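Local coordinates for protein putative fumarylpyruvate hydrolase (Burkholderia cenocepacia, PDB 4MAQ) that is a putative hydrolase of the fumarylacetoacetate hydrolase (FAH) family, built on a curled mixed beta sheet and present in a two-chain assembly, at residues R35-G40 against F61-A66; H86-L91 against G117-R122; E90-I95 against G202-T207. All blocks are in the same frame, centred on the assembly; numbering follows the deposited sequence. Where two conformers were deposited one is given.

Interaction 1: residues R35-G40 against F61-A66. With EDO (1,2-ethanediol), chain C.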
loop_
_atom_site.group_PDB
_atom_site.type_symbol
_atom_site.label_atom_id
_atom_site.label_comp_id
_atom_site.label_asym_id
_atom_site.label_seq_id
_atom_site.Cartn_x
_atom_site.Cartn_y
_atom_site.Cartn_z
ATOM N N ARG B 35 -1.032 -2.308 7.844
ATOM C CA ARG B 35 -0.181 -1.648 6.843
ATOM C C ARG B 35 1.292 -1.922 7.137
ATOM O O ARG B 35 1.623 -2.390 8.233
ATOM C CB ARG B 35 -0.436 -0.135 6.803
ATOM C CG ARG B 35 -1.768 0.265 6.196
ATOM C CD ARG B 35 -1.901 1.783 6.144
ATOM N NE ARG B 35 -3.293 2.182 5.937
ATOM C CZ ARG B 35 -3.758 3.408 6.135
ATOM N NH1 ARG B 35 -2.920 4.425 6.406
ATOM N NH2 ARG B 35 -5.080 3.601 6.082
ATOM N N VAL B 36 2.150 -1.642 6.151
ATOM C CA VAL B 36 3.588 -1.856 6.291
ATOM C C VAL B 36 4.311 -0.555 5.945
ATOM O O VAL B 36 4.204 -0.090 4.808
ATOM C CB VAL B 36 4.082 -2.993 5.375
ATOM C CG1 VAL B 36 5.598 -3.207 5.552
ATOM C CG2 VAL B 36 3.324 -4.278 5.659
ATOM N N PHE B 37 5.035 0.016 6.914
ATOM C CA PHE B 37 5.766 1.261 6.708
ATOM C C PHE B 37 7.257 0.965 6.726
ATOM O O PHE B 37 7.725 0.168 7.562
ATOM C CB PHE B 37 5.446 2.246 7.833
ATOM C CG PHE B 37 3.972 2.491 8.013
ATOM C CD1 PHE B 37 3.318 3.395 7.191
ATOM C CD2 PHE B 37 3.231 1.822 8.988
ATOM C CE1 PHE B 37 1.963 3.647 7.331
ATOM C CE2 PHE B 37 1.875 2.079 9.130
ATOM C CZ PHE B 37 1.250 2.989 8.306
ATOM N N CYS B 38 7.998 1.645 5.854
ATOM C CA CYS B 38 9.437 1.371 5.704
ATOM C C CYS B 38 10.188 2.691 5.714
ATOM O O CYS B 38 9.917 3.589 4.913
ATOM C CB CYS B 38 9.707 0.668 4.377
ATOM S SG CYS B 38 8.721 -0.819 4.106
ATOM N N VAL B 39 11.122 2.832 6.633
ATOM C CA VAL B 39 11.881 4.057 6.698
ATOM C C VAL B 39 12.967 4.056 5.605
ATOM O O VAL B 39 13.556 3.005 5.275
ATOM C CB VAL B 39 12.430 4.267 8.121
ATOM C CG1 VAL B 39 13.583 3.330 8.397
ATOM C CG2 VAL B 39 12.798 5.727 8.377
ATOM N N GLY B 40 13.113 5.227 5.010
ATOM C CA GLY B 40 14.243 5.486 4.194
ATOM C C GLY B 40 15.435 5.546 5.121
ATOM O O GLY B 40 15.393 5.209 6.304
ATOM N N PHE B 61 9.466 7.903 4.343
ATOM C CA PHE B 61 8.869 6.575 4.378
ATOM C C PHE B 61 8.308 6.149 3.044
ATOM O O PHE B 61 7.754 6.963 2.299
ATOM C CB PHE B 61 7.715 6.561 5.380
ATOM C CG PHE B 61 8.159 6.782 6.797
ATOM C CD1 PHE B 61 8.240 8.069 7.332
ATOM C CD2 PHE B 61 8.488 5.697 7.602
ATOM C CE1 PHE B 61 8.673 8.259 8.636
ATOM C CE2 PHE B 61 8.891 5.887 8.910
ATOM C CZ PHE B 61 8.985 7.162 9.428
ATOM N N PHE B 62 8.407 4.860 2.755
ATOM C CA PHE B 62 7.566 4.261 1.741
ATOM C C PHE B 62 6.805 3.127 2.418
ATOM O O PHE B 62 6.944 2.929 3.619
ATOM C CB PHE B 62 8.403 3.815 0.533
ATOM C CG PHE B 62 9.503 2.852 0.874
ATOM C CD1 PHE B 62 10.750 3.329 1.280
ATOM C CD2 PHE B 62 9.291 1.468 0.794
ATOM C CE1 PHE B 62 11.759 2.431 1.612
ATOM C CE2 PHE B 62 10.293 0.587 1.115
ATOM C CZ PHE B 62 11.522 1.061 1.508
ATOM N N THR B 63 5.958 2.428 1.672
ATOM C CA THR B 63 5.151 1.342 2.234
ATOM C C THR B 63 5.245 0.116 1.335
ATOM O O THR B 63 5.758 0.193 0.240
ATOM C CB THR B 63 3.681 1.788 2.409
ATOM O OG1 THR B 63 3.154 2.134 1.127
ATOM C CG2 THR B 63 3.560 3.020 3.323
ATOM N N LYS B 64 4.754 -1.011 1.842
ATOM C CA LYS B 64 4.515 -2.196 1.046
ATOM C C LYS B 64 3.084 -2.643 1.348
ATOM O O LYS B 64 2.582 -2.385 2.446
ATOM C CB LYS B 64 5.475 -3.332 1.420
ATOM C CG LYS B 64 6.942 -3.023 1.109
ATOM C CD LYS B 64 7.843 -4.189 1.550
ATOM C CE LYS B 64 9.333 -3.842 1.412
ATOM N NZ LYS B 64 9.847 -3.979 0.020
ATOM N N PRO B 65 2.434 -3.356 0.408
ATOM C CA PRO B 65 1.109 -3.866 0.726
ATOM C C PRO B 65 1.211 -4.975 1.777
ATOM O O PRO B 65 2.221 -5.681 1.861
ATOM C CB PRO B 65 0.591 -4.392 -0.619
ATOM C CG PRO B 65 1.838 -4.719 -1.397
ATOM C CD PRO B 65 2.854 -3.690 -0.966
ATOM N N ALA B 66 0.166 -5.118 2.579
ATOM C CA ALA B 66 0.147 -6.104 3.655
ATOM C C ALA B 66 0.475 -7.505 3.140
ATOM O O ALA B 66 1.195 -8.252 3.793
ATOM C CB ALA B 66 -1.199 -6.091 4.356
HETATM C C1 EDO C . 0.968 -0.137 0.243
HETATM O O1 EDO C . 2.213 -0.177 -0.459
HETATM C C2 EDO C . -0.199 0.332 -0.605
HETATM O O2 EDO C . -0.089 1.720 -0.957
HETATM O O HOH W 1 0.631 -0.904 3.613
#

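Interaction 2: residues H86-L91 against G117-R122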
loop_
_atom_site.group_PDB
_atom_site.type_symbol
_atom_site.label_atom_id
_atom_site.label_comp_id
_atom_site.label_asym_id
_atom_site.label_seq_id
_atom_site.Cartn_x
_atom_site.Cartn_y
_atom_site.Cartn_z
ATOM N N HIS B 86 17.492 -6.112 -5.196
ATOM C CA HIS B 86 18.403 -5.835 -4.088
ATOM C C HIS B 86 17.840 -6.244 -2.741
ATOM O O HIS B 86 16.615 -6.254 -2.559
ATOM C CB HIS B 86 18.791 -4.359 -4.065
ATOM C CG HIS B 86 19.831 -4.032 -5.093
ATOM N ND1 HIS B 86 20.786 -3.058 -4.912
ATOM C CD2 HIS B 86 20.082 -4.586 -6.305
ATOM C CE1 HIS B 86 21.563 -3.004 -5.980
ATOM N NE2 HIS B 86 21.163 -3.929 -6.836
ATOM N N HIS B 87 18.741 -6.535 -1.798
ATOM C CA HIS B 87 18.378 -6.868 -0.413
ATOM C C HIS B 87 18.747 -5.747 0.539
ATOM O O HIS B 87 19.785 -5.108 0.377
ATOM C CB HIS B 87 19.120 -8.139 0.064
ATOM C CG HIS B 87 20.624 -8.059 -0.045
ATOM N ND1 HIS B 87 21.410 -7.350 0.848
ATOM C CD2 HIS B 87 21.479 -8.587 -0.955
ATOM C CE1 HIS B 87 22.686 -7.476 0.499
ATOM N NE2 HIS B 87 22.749 -8.197 -0.608
ATOM N N GLU B 88 17.902 -5.556 1.548
ATOM C CA GLU B 88 18.214 -4.712 2.700
ATOM C C GLU B 88 17.686 -5.389 3.958
ATOM O O GLU B 88 16.463 -5.459 4.168
ATOM C CB GLU B 88 17.579 -3.328 2.570
ATOM C CG GLU B 88 18.182 -2.476 1.477
ATOM C CD GLU B 88 17.327 -1.279 1.180
ATOM O OE1 GLU B 88 17.002 -0.548 2.131
ATOM O OE2 GLU B 88 16.959 -1.087 0.014
ATOM N N ILE B 89 18.595 -5.883 4.805
ATOM C CA ILE B 89 18.206 -6.511 6.084
ATOM C C ILE B 89 17.688 -5.438 7.071
ATOM O O ILE B 89 18.305 -4.376 7.207
ATOM C CB ILE B 89 19.418 -7.257 6.713
ATOM C CG1 ILE B 89 19.026 -8.033 7.973
ATOM C CG2 ILE B 89 20.600 -6.333 7.026
ATOM C CD1 ILE B 89 18.261 -9.274 7.625
ATOM N N GLU B 90 16.585 -5.719 7.772
ATOM C CA GLU B 90 15.974 -4.725 8.688
ATOM C C GLU B 90 15.340 -5.381 9.896
ATOM O O GLU B 90 14.758 -6.449 9.774
ATOM C CB GLU B 90 14.926 -3.893 7.952
ATOM C CG GLU B 90 15.480 -3.355 6.647
ATOM C CD GLU B 90 14.822 -2.129 6.087
ATOM O OE1 GLU B 90 14.021 -1.458 6.756
ATOM O OE2 GLU B 90 15.199 -1.831 4.935
ATOM N N LEU B 91 15.399 -4.685 11.034
ATOM C CA LEU B 91 14.554 -4.996 12.184
ATOM C C LEU B 91 13.113 -4.575 11.881
ATOM O O LEU B 91 12.869 -3.445 11.477
ATOM C CB LEU B 91 15.051 -4.303 13.464
ATOM C CG LEU B 91 14.194 -4.562 14.701
ATOM C CD1 LEU B 91 14.403 -5.975 15.211
ATOM C CD2 LEU B 91 14.539 -3.553 15.786
ATOM N N GLY B 117 13.363 -8.779 8.841
ATOM C CA GLY B 117 12.823 -8.741 7.494
ATOM C C GLY B 117 13.871 -8.393 6.471
ATOM O O GLY B 117 14.978 -7.927 6.815
ATOM N N VAL B 118 13.526 -8.609 5.209
ATOM C CA VAL B 118 14.353 -8.109 4.106
ATOM C C VAL B 118 13.456 -7.222 3.251
ATOM O O VAL B 118 12.424 -7.661 2.741
ATOM C CB VAL B 118 14.946 -9.255 3.255
ATOM C CG1 VAL B 118 15.900 -8.678 2.212
ATOM C CG2 VAL B 118 15.660 -10.272 4.145
ATOM N N ASP B 119 13.831 -5.952 3.128
ATOM C CA ASP B 119 13.202 -5.062 2.162
ATOM C C ASP B 119 13.820 -5.420 0.812
ATOM O O ASP B 119 15.010 -5.188 0.582
ATOM C CB ASP B 119 13.479 -3.614 2.581
ATOM C CG ASP B 119 13.059 -2.582 1.534
ATOM O OD1 ASP B 119 12.282 -2.914 0.626
ATOM O OD2 ASP B 119 13.526 -1.424 1.628
ATOM N N LEU B 120 13.042 -6.054 -0.047
ATOM C CA LEU B 120 13.492 -6.333 -1.414
ATOM C C LEU B 120 13.074 -5.222 -2.363
ATOM O O LEU B 120 11.967 -4.712 -2.254
ATOM C CB LEU B 120 12.945 -7.688 -1.895
ATOM C CG LEU B 120 13.442 -8.909 -1.109
ATOM C CD1 LEU B 120 12.719 -10.164 -1.565
ATOM C CD2 LEU B 120 14.944 -9.082 -1.297
ATOM N N THR B 121 13.954 -4.910 -3.311
ATOM C CA THR B 121 13.737 -3.802 -4.235
ATOM C C THR B 121 14.025 -4.197 -5.666
ATOM O O THR B 121 15.052 -4.814 -5.940
ATOM C CB THR B 121 14.688 -2.629 -3.923
ATOM O OG1 THR B 121 14.601 -2.322 -2.540
ATOM C CG2 THR B 121 14.337 -1.361 -4.733
ATOM N N ARG B 122 13.147 -3.803 -6.583
ATOM C CA ARG B 122 13.474 -3.885 -8.021
ATOM C C ARG B 122 14.249 -2.597 -8.302
ATOM O O ARG B 122 13.659 -1.547 -8.568
ATOM C CB ARG B 122 12.205 -4.049 -8.853
ATOM C CG ARG B 122 11.542 -5.405 -8.593
ATOM C CD ARG B 122 10.418 -5.709 -9.582
ATOM N NE ARG B 122 9.197 -4.933 -9.359
ATOM C CZ ARG B 122 8.016 -5.204 -9.909
ATOM N NH1 ARG B 122 7.832 -6.303 -10.647
ATOM N NH2 ARG B 122 6.985 -4.397 -9.655
HETATM O O HOH W 2 16.339 -3.527 -1.104
#

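Interaction 3: residues E90-I95 against G202-T207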
loop_
_atom_site.group_PDB
_atom_site.type_symbol
_atom_site.label_atom_id
_atom_site.label_comp_id
_atom_site.label_asym_id
_atom_site.label_seq_id
_atom_site.Cartn_x
_atom_site.Cartn_y
_atom_site.Cartn_z
ATOM N N GLU B 90 16.585 -5.719 7.772
ATOM C CA GLU B 90 15.974 -4.725 8.688
ATOM C C GLU B 90 15.340 -5.381 9.896
ATOM O O GLU B 90 14.758 -6.449 9.774
ATOM C CB GLU B 90 14.926 -3.893 7.952
ATOM C CG GLU B 90 15.480 -3.355 6.647
ATOM C CD GLU B 90 14.822 -2.129 6.087
ATOM O OE1 GLU B 90 14.021 -1.458 6.756
ATOM O OE2 GLU B 90 15.199 -1.831 4.935
ATOM N N LEU B 91 15.399 -4.685 11.034
ATOM C CA LEU B 91 14.554 -4.996 12.184
ATOM C C LEU B 91 13.113 -4.575 11.881
ATOM O O LEU B 91 12.869 -3.445 11.477
ATOM C CB LEU B 91 15.051 -4.303 13.464
ATOM C CG LEU B 91 14.194 -4.562 14.701
ATOM C CD1 LEU B 91 14.403 -5.975 15.211
ATOM C CD2 LEU B 91 14.539 -3.553 15.786
ATOM N N VAL B 92 12.174 -5.500 12.061
ATOM C CA VAL B 92 10.754 -5.222 11.829
ATOM C C VAL B 92 10.032 -5.111 13.179
ATOM O O VAL B 92 10.187 -5.963 14.068
ATOM C CB VAL B 92 10.113 -6.331 10.985
ATOM C CG1 VAL B 92 8.598 -6.126 10.862
ATOM C CG2 VAL B 92 10.734 -6.350 9.587
ATOM N N VAL B 93 9.320 -3.997 13.375
ATOM C CA VAL B 93 8.553 -3.743 14.594
ATOM C C VAL B 93 7.077 -3.965 14.336
ATOM O O VAL B 93 6.533 -3.451 13.355
ATOM C CB VAL B 93 8.787 -2.282 15.051
ATOM C CG1 VAL B 93 8.086 -2.067 16.371
ATOM C CG2 VAL B 93 10.284 -1.992 15.195
ATOM N N ALA B 94 6.445 -4.775 15.181
ATOM C CA ALA B 94 5.016 -5.097 15.037
ATOM C C ALA B 94 4.214 -4.334 16.077
ATOM O O ALA B 94 4.515 -4.424 17.265
ATOM C CB ALA B 94 4.807 -6.604 15.198
ATOM N N ILE B 95 3.189 -3.599 15.632
ATOM C CA ILE B 95 2.419 -2.718 16.517
ATOM C C ILE B 95 1.207 -3.449 17.101
ATOM O O ILE B 95 0.485 -4.148 16.386
ATOM C CB ILE B 95 1.964 -1.481 15.714
ATOM C CG1 ILE B 95 3.198 -0.734 15.173
ATOM C CG2 ILE B 95 1.025 -0.558 16.511
ATOM C CD1 ILE B 95 4.156 -0.212 16.255
ATOM N N GLY B 202 -1.527 -4.208 14.292
ATOM C CA GLY B 202 -1.363 -4.926 13.048
ATOM C C GLY B 202 -0.343 -4.297 12.110
ATOM O O GLY B 202 0.094 -4.951 11.173
ATOM N N ASP B 203 0.058 -3.055 12.371
ATOM C CA ASP B 203 1.084 -2.423 11.532
ATOM C C ASP B 203 2.466 -3.023 11.739
ATOM O O ASP B 203 2.828 -3.447 12.845
ATOM C CB ASP B 203 1.127 -0.906 11.748
ATOM C CG ASP B 203 -0.084 -0.210 11.163
ATOM O OD1 ASP B 203 -0.750 -0.832 10.291
ATOM O OD2 ASP B 203 -0.351 0.948 11.531
ATOM N N LEU B 204 3.219 -3.085 10.635
ATOM C CA LEU B 204 4.629 -3.461 10.686
ATOM C C LEU B 204 5.448 -2.258 10.246
ATOM O O LEU B 204 5.070 -1.559 9.313
ATOM C CB LEU B 204 4.948 -4.653 9.755
ATOM C CG LEU B 204 4.240 -5.971 10.074
ATOM C CD1 LEU B 204 4.649 -7.008 9.020
ATOM C CD2 LEU B 204 4.557 -6.463 11.475
ATOM N N ILE B 205 6.598 -2.047 10.906
ATOM C CA ILE B 205 7.519 -0.998 10.511
ATOM C C ILE B 205 8.896 -1.593 10.282
ATOM O O ILE B 205 9.484 -2.227 11.181
ATOM C CB ILE B 205 7.614 0.116 11.570
ATOM C CG1 ILE B 205 6.223 0.692 11.918
ATOM C CG2 ILE B 205 8.565 1.210 11.089
ATOM C CD1 ILE B 205 6.263 1.651 13.116
ATOM N N PHE B 206 9.394 -1.426 9.058
ATOM C CA PHE B 206 10.761 -1.804 8.711
ATOM C C PHE B 206 11.617 -0.576 9.034
ATOM O O PHE B 206 11.367 0.512 8.522
ATOM C CB PHE B 206 10.856 -2.085 7.216
ATOM C CG PHE B 206 10.392 -3.448 6.789
ATOM C CD1 PHE B 206 9.072 -3.848 6.967
ATOM C CD2 PHE B 206 11.268 -4.298 6.144
ATOM C CE1 PHE B 206 8.636 -5.092 6.522
ATOM C CE2 PHE B 206 10.842 -5.554 5.702
ATOM C CZ PHE B 206 9.517 -5.943 5.883
ATOM N N THR B 207 12.601 -0.761 9.903
ATOM C CA THR B 207 13.278 0.354 10.591
ATOM C C THR B 207 14.613 0.791 9.981
ATOM O O THR B 207 15.337 1.602 10.576
ATOM C CB THR B 207 13.485 0.057 12.107
ATOM O OG1 THR B 207 14.250 -1.146 12.286
ATOM C CG2 THR B 207 12.152 -0.102 12.801
HETATM O O HOH W 3 16.694 -2.029 11.244
#

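Interaction 1: residues R35-G40 against F61-A66
Cys38 and Phe62 form a hydrogen-bonded pair of a short antiparallel beta ladder, one strand pairing of the curled mixed sheet in this FAH-family domain. Strands 36-39 and 61-64 run close together, with their directions 144° apart, so the ladder is strongly twisted. Cys38 N donates to Phe62 O over 2.8 Å, and Phe62 N returns a bond to Cys38 O. Toward the other end Lys64 N donates to Val36 O at 3.2 Å, whereas the partner position is bridged by a water that accepts from Val36 N at 3.0 Å and donates to Lys64 O at 2.7 Å.

The two faces of the ladder differ in character. On the face of Cys38 and Phe62, the phenylalanine CG sits between its own N and carbonyl carbon (chi1 57°), which swings the ring back over the neighbouring strand. On this face Lys64 also sends its amine to Asp119 in a salt bridge. The opposite face is apolar where Val39 meets the Phe61 ring and where Thr63 CG2 lies alongside the Phe37 ring; helix 186-196 packs over both phenylalanines.

Thr63 turns its hydroxyl toward the second subunit, bonding Asp137 of that chain, and OG1 also accepts a bond from O1 of 1,2-ethanediol at 3.0 Å. Back at the central pair, the tightest side-chain meeting is a CH-pi contact: Cys38 CB stands over one face of the Phe62 ring, displaced toward the rim, 3.3 Å from CE2, with SG farther off and oblique to the ring.

Interaction 2: residues H86-L91 against G117-R122
Glu90 and Asp119 are brought side by side by different first torsions: Glu90 CG lies anti to its carbonyl carbon (chi1 -49°) with the chain extended beyond it, whereas Asp119 CG lies anti to the backbone N (chi1 171°). Glu90 OE2 thereby comes 3.4 Å from Asp119 CB and 3.7 Å from OD2, the two carboxylate planes standing 77° apart. Glu90 OE1 is hydrogen-bonded to Gly208 N. Glu88, modelled in two conformers, rises from the same face.

Beneath them strands 85-95 and 111-122 form an antiparallel ladder. The His86-Thr121 and Glu90-Gly117 pairs each exchange two amide bonds, Gly117 N reaching Glu90 O at 2.9 Å. Midway Asp119 N gives to Glu88 O at 2.9 Å, while Glu88 N makes only a weak bond to Asp119 O. That last oxygen also meets a water at 2.7 Å, and the same water lies 2.6 Å from Thr121 OG1. On the other face Ile89 CD1 reaches over Gly117 O at 3.6 Å, and both Ile89 and Val118 lean on Phe232 of the second sheet.

Asp119 OD1 is paired with Lys64, while Lys140 forms a salt bridge with OD2 and a hydrogen bond to Thr121 OG1. Carboxylates gathered on a sheet in this way recall the divalent-metal sites of FAH-family relatives. Here repulsion around Asp119 is probably offset by its two lysines, though Lys140 is only a long, weak partner of Glu88.

Interaction 3: residues E90-I95 against G202-T207
Leu91 and Thr207 are hydrogen-bonded just beyond one end of the antiparallel ladder in which strand 204-206 joins the long strand 85-95, inside the curled mixed sheet of the FAH fold. Leu91 O accepts two bonds from a single residue: Thr207 N at 3.1 Å, nearly in line with the carbonyl, and Thr207 OG1 at 2.8 Å from a more tilted approach. The hydroxyl can do this because it sits between its own N and carbonyl carbon (chi1 58°). Having spent its proton on Leu91 O, OG1 in turn accepts from a water at 2.8 Å. That water accepts a hydrogen bond from Leu91 N at 3.0 Å, which satisfies an amide that the ladder itself does not reach.

Farther along, Val93 and Ile205 make the regular hydrogen-bonded pair, each N giving to the other's O over 2.8 Å. Ahead of strand 204-206 the exchange extends into the preceding residues, where Ile95 N donates to Asp203 O and Ile95 O receives Gly202 N at 2.9 Å, a straight bond. Gly202 takes a positive phi (106°) there, a conformation suited to glycine. The Asp203 carboxylate looks elsewhere, to a salt bridge with Arg34 and to the amides of Arg35 and Lys200.

Glu90 OE1 is held by Gly208 N and lies at the edge of the Phe206 ring. Apolar groups fill the rest: Ala94 CB meets Leu204 CD2, and Val93 CG2 touches Thr207 CG2, the two side chains crossing at about a right angle. Over the centre of one face of the Phe206 ring sits Val92 CG2, a CH-pi contact 3.7 Å from the centroid and almost on the ring normal.

From the N terminus, interaction 1 closes first, in series with the others: the chain leaves strand 36-39 and returns as strand 61-64 after a loop of 20 residues. Interactions 2 and 3 then start from the same strand, 85-95, and share Glu90 and Leu91. Interaction 2 opens slightly earlier and closes after 25 intervening residues, inside the 106-residue loop that interaction 3 closes, so the two overlap and neither encloses the other. Strand 204-206 is inserted between 36-39 and 85-95, giving the order 61-64, 36-39, 204-206, 85-95, 111-122. The sheet curls so that residues 61-66 come back to residues 117-122, with a salt bridge between interactions 1 and 2.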